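Local coordinates for acyl-CoA dehydrogenase (Mycobacterium thermoresistibile, PDB 3NF4) that catalyses the FAD-dependent alpha,beta-dehydrogenation of acyl-CoA thioesters, passing the electrons taken from the substrate to its flavin, at the interface of chains A and B. Coordinates in Å, arbitrary orientation; residue numbers count along the deposited sequence, not the author numbering. Chains: chain A/B, acyl-CoA dehydrogenase.

The interface of chains A and B. Residues chain A 365, 368-369, 373-375; chain B 343-344, 347.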
ATOM      1  N   LYS A 365      -1.558 -17.026  -5.018  1.00 36.70           N
ATOM      2  CA  LYS A 365      -1.530 -16.220  -6.251  1.00 37.24           C
ATOM      3  C   LYS A 365      -2.734 -16.464  -7.179  1.00 38.20           C
ATOM      4  O   LYS A 365      -3.307 -15.508  -7.678  1.00 37.93           O
ATOM      5  CB  LYS A 365      -0.203 -16.390  -7.022  1.00 36.41           C
ATOM      6  CG  LYS A 365      -0.087 -15.545  -8.277  1.00 37.22           C
ATOM      7  CD  LYS A 365      -0.110 -14.011  -7.971  1.00 38.80           C
ATOM      8  CE  LYS A 365      -1.258 -13.327  -8.720  1.00 38.45           C
ATOM      9  NZ  LYS A 365      -1.340 -11.846  -8.498  1.00 37.30           N
ATOM     10  N   GLN A 368      -6.257 -14.730  -6.469  1.00 40.30           N
ATOM     11  CA  GLN A 368      -6.456 -13.373  -6.984  1.00 40.44           C
ATOM     12  C   GLN A 368      -7.006 -13.366  -8.442  1.00 41.90           C
ATOM     13  O   GLN A 368      -7.498 -12.323  -8.929  1.00 41.48           O
ATOM     14  CB  GLN A 368      -5.150 -12.561  -6.897  1.00 39.54           C
ATOM     15  CG  GLN A 368      -4.644 -12.267  -5.462  1.00 38.91           C
ATOM     16  CD  GLN A 368      -3.364 -11.443  -5.447  1.00 41.76           C
ATOM     17  OE1 GLN A 368      -2.306 -11.906  -5.890  1.00 39.88           O
ATOM     18  NE2 GLN A 368      -3.457 -10.199  -4.939  1.00 39.47           N
ATOM     19  N   ILE A 369      -6.939 -14.532  -9.099  1.00 42.26           N
ATOM     20  CA  ILE A 369      -7.200 -14.666 -10.529  1.00 44.20           C
ATOM     21  C   ILE A 369      -8.524 -15.375 -10.876  1.00 46.46           C
ATOM     22  O   ILE A 369      -9.306 -14.840 -11.658  1.00 48.40           O
ATOM     23  CB  ILE A 369      -6.000 -15.328 -11.286  1.00 44.00           C
ATOM     24  CG1 ILE A 369      -4.852 -14.322 -11.430  1.00 42.79           C
ATOM     25  CG2 ILE A 369      -6.424 -15.847 -12.656  1.00 42.98           C
ATOM     26  CD1 ILE A 369      -3.460 -14.931 -11.518  1.00 39.86           C
ATOM     27  N   THR A 373     -11.259 -12.120 -11.773  1.00 43.56           N
ATOM     28  CA  THR A 373      -9.993 -11.519 -11.339  1.00 41.68           C
ATOM     29  C   THR A 373     -10.315 -10.342 -10.437  1.00 41.05           C
ATOM     30  O   THR A 373     -11.422  -9.774 -10.497  1.00 41.87           O
ATOM     31  CB  THR A 373      -9.085 -11.010 -12.539  1.00 41.39           C
ATOM     32  OG1 THR A 373      -9.680  -9.862 -13.164  1.00 41.65           O
ATOM     33  CG2 THR A 373      -8.878 -12.088 -13.603  1.00 41.14           C
ATOM     34  N   ASN A 374      -9.362  -9.969  -9.606  1.00 39.21           N
ATOM     35  CA  ASN A 374      -9.536  -8.763  -8.788  1.00 39.33           C
ATOM     36  C   ASN A 374      -9.705  -7.413  -9.545  1.00 40.33           C
ATOM     37  O   ASN A 374     -10.233  -6.449  -8.973  1.00 40.18           O
ATOM     38  CB  ASN A 374      -8.494  -8.740  -7.689  1.00 37.54           C
ATOM     39  CG  ASN A 374      -8.732  -9.862  -6.676  1.00 38.66           C
ATOM     40  OD1 ASN A 374      -9.727 -10.607  -6.778  1.00 37.54           O
ATOM     41  ND2 ASN A 374      -7.857  -9.973  -5.687  1.00 35.86           N
ATOM     42  N   GLN A 375      -9.349  -7.366 -10.842  1.00 41.00           N
ATOM     43  CA  GLN A 375      -9.691  -6.178 -11.671  1.00 42.49           C
ATOM     44  C   GLN A 375     -11.200  -6.180 -12.080  1.00 43.80           C
ATOM     45  O   GLN A 375     -11.866  -5.140 -12.027  1.00 44.74           O
ATOM     46  CB  GLN A 375      -8.783  -6.031 -12.891  1.00 42.13           C
ATOM     47  CG  GLN A 375      -7.340  -5.623 -12.586  1.00 41.90           C
ATOM     48  CD  GLN A 375      -6.520  -6.724 -11.881  1.00 43.28           C
ATOM     49  OE1 GLN A 375      -6.562  -7.910 -12.267  1.00 40.57           O
ATOM     50  NE2 GLN A 375      -5.786  -6.329 -10.819  1.00 41.31           N
TER
ATOM     51  N   VAL B 343       2.273 -11.672 -13.097  1.00 36.80           N
ATOM     52  CA  VAL B 343       1.366 -12.851 -13.135  1.00 37.64           C
ATOM     53  C   VAL B 343      -0.128 -12.420 -13.288  1.00 38.90           C
ATOM     54  O   VAL B 343      -0.864 -12.939 -14.144  1.00 39.34           O
ATOM     55  CB  VAL B 343       1.513 -13.785 -11.856  1.00 37.80           C
ATOM     56  CG1 VAL B 343       0.517 -14.994 -11.902  1.00 36.20           C
ATOM     57  CG2 VAL B 343       2.934 -14.290 -11.676  1.00 35.72           C
ATOM     58  N   GLN B 344      -0.564 -11.477 -12.459  1.00 38.71           N
ATOM     59  CA  GLN B 344      -1.914 -10.899 -12.574  1.00 39.65           C
ATOM     60  C   GLN B 344      -2.256 -10.398 -14.016  1.00 40.04           C
ATOM     61  O   GLN B 344      -3.351 -10.668 -14.516  1.00 40.59           O
ATOM     62  CB  GLN B 344      -2.071  -9.750 -11.557  1.00 39.09           C
ATOM     63  CG  GLN B 344      -3.498  -9.328 -11.242  1.00 39.44           C
ATOM     64  CD  GLN B 344      -4.295 -10.416 -10.469  1.00 40.88           C
ATOM     65  OE1 GLN B 344      -3.727 -11.278  -9.805  1.00 36.33           O
ATOM     66  NE2 GLN B 344      -5.614 -10.349 -10.562  1.00 39.51           N
ATOM     67  N   GLY B 347      -3.237 -13.266 -16.397  1.00 44.03           N
ATOM     68  CA  GLY B 347      -4.380 -14.143 -16.066  1.00 44.26           C
ATOM     69  C   GLY B 347      -4.028 -15.607 -15.829  1.00 45.69           C
ATOM     70  O   GLY B 347      -2.925 -15.921 -15.371  1.00 45.77           O
TER
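A two-fold contact between identical subunits of the acyl-CoA dehydrogenase fold is formed where the end of helix 321-346 of one subunit meets the end of helix 357-367, the loop after it and the start of helix 374-383 of the other; with its symmetry twin it joins two C-terminal domains. The deposited assembly has four copies, and this is probably the dimer interface of the dimer-of-dimers typical of acyl-CoA dehydrogenases. It illustrates how one primary amide can be read at both ends by a partner chain. B:Gln344 reaches into chain A with CG anti to its backbone N (chi1 -162°) and the chain bent at chi2, which brings the amide between A:Lys365 and A:Gln375 and hides 100 Å² of the residue.

At the carbonyl end, the terminal amine NZ of A:Lys365 donates to B:Gln344 OE1 at 2.8 Å, in the carbonyl plane and on a lone pair. The same NZ donates to A:Gln368 OE1 at 2.8 Å, here from above the carbonyl plane, so the A:Gln368 side-chain amide of its own chain may steady the lysine tip.

The amino end makes two nearly straight bonds, both close to the plane of the B:Gln344 amide. NE2 donates to A:Gln375 OE1 at 3.1 Å, meeting a lone pair in the carbonyl plane, although the two amide planes are turned 66° apart. NE2 also donates to the backbone A:Gln368 O at 3.2 Å, approaching from well above that carbonyl's plane. Because A:Lys365 NZ donates at one end and the backbone O of A:Gln368 can only accept at the other, a flipped B:Gln344 amide would be disfavoured.

Apolar groups flank this polar core. CG1 of A:Ile369 lies against the B:Gln344 carboxamide, its CG2 approaches the backbone of B:Gly347, and its CD1 meets B:Val343 CG1 at 4.0 Å, the two side chains crossing at about a right angle. That valine methyl also rests 3.7 Å from CG of A:Lys365, whose aliphatic stem runs antiparallel past the valine before NZ turns to the amide.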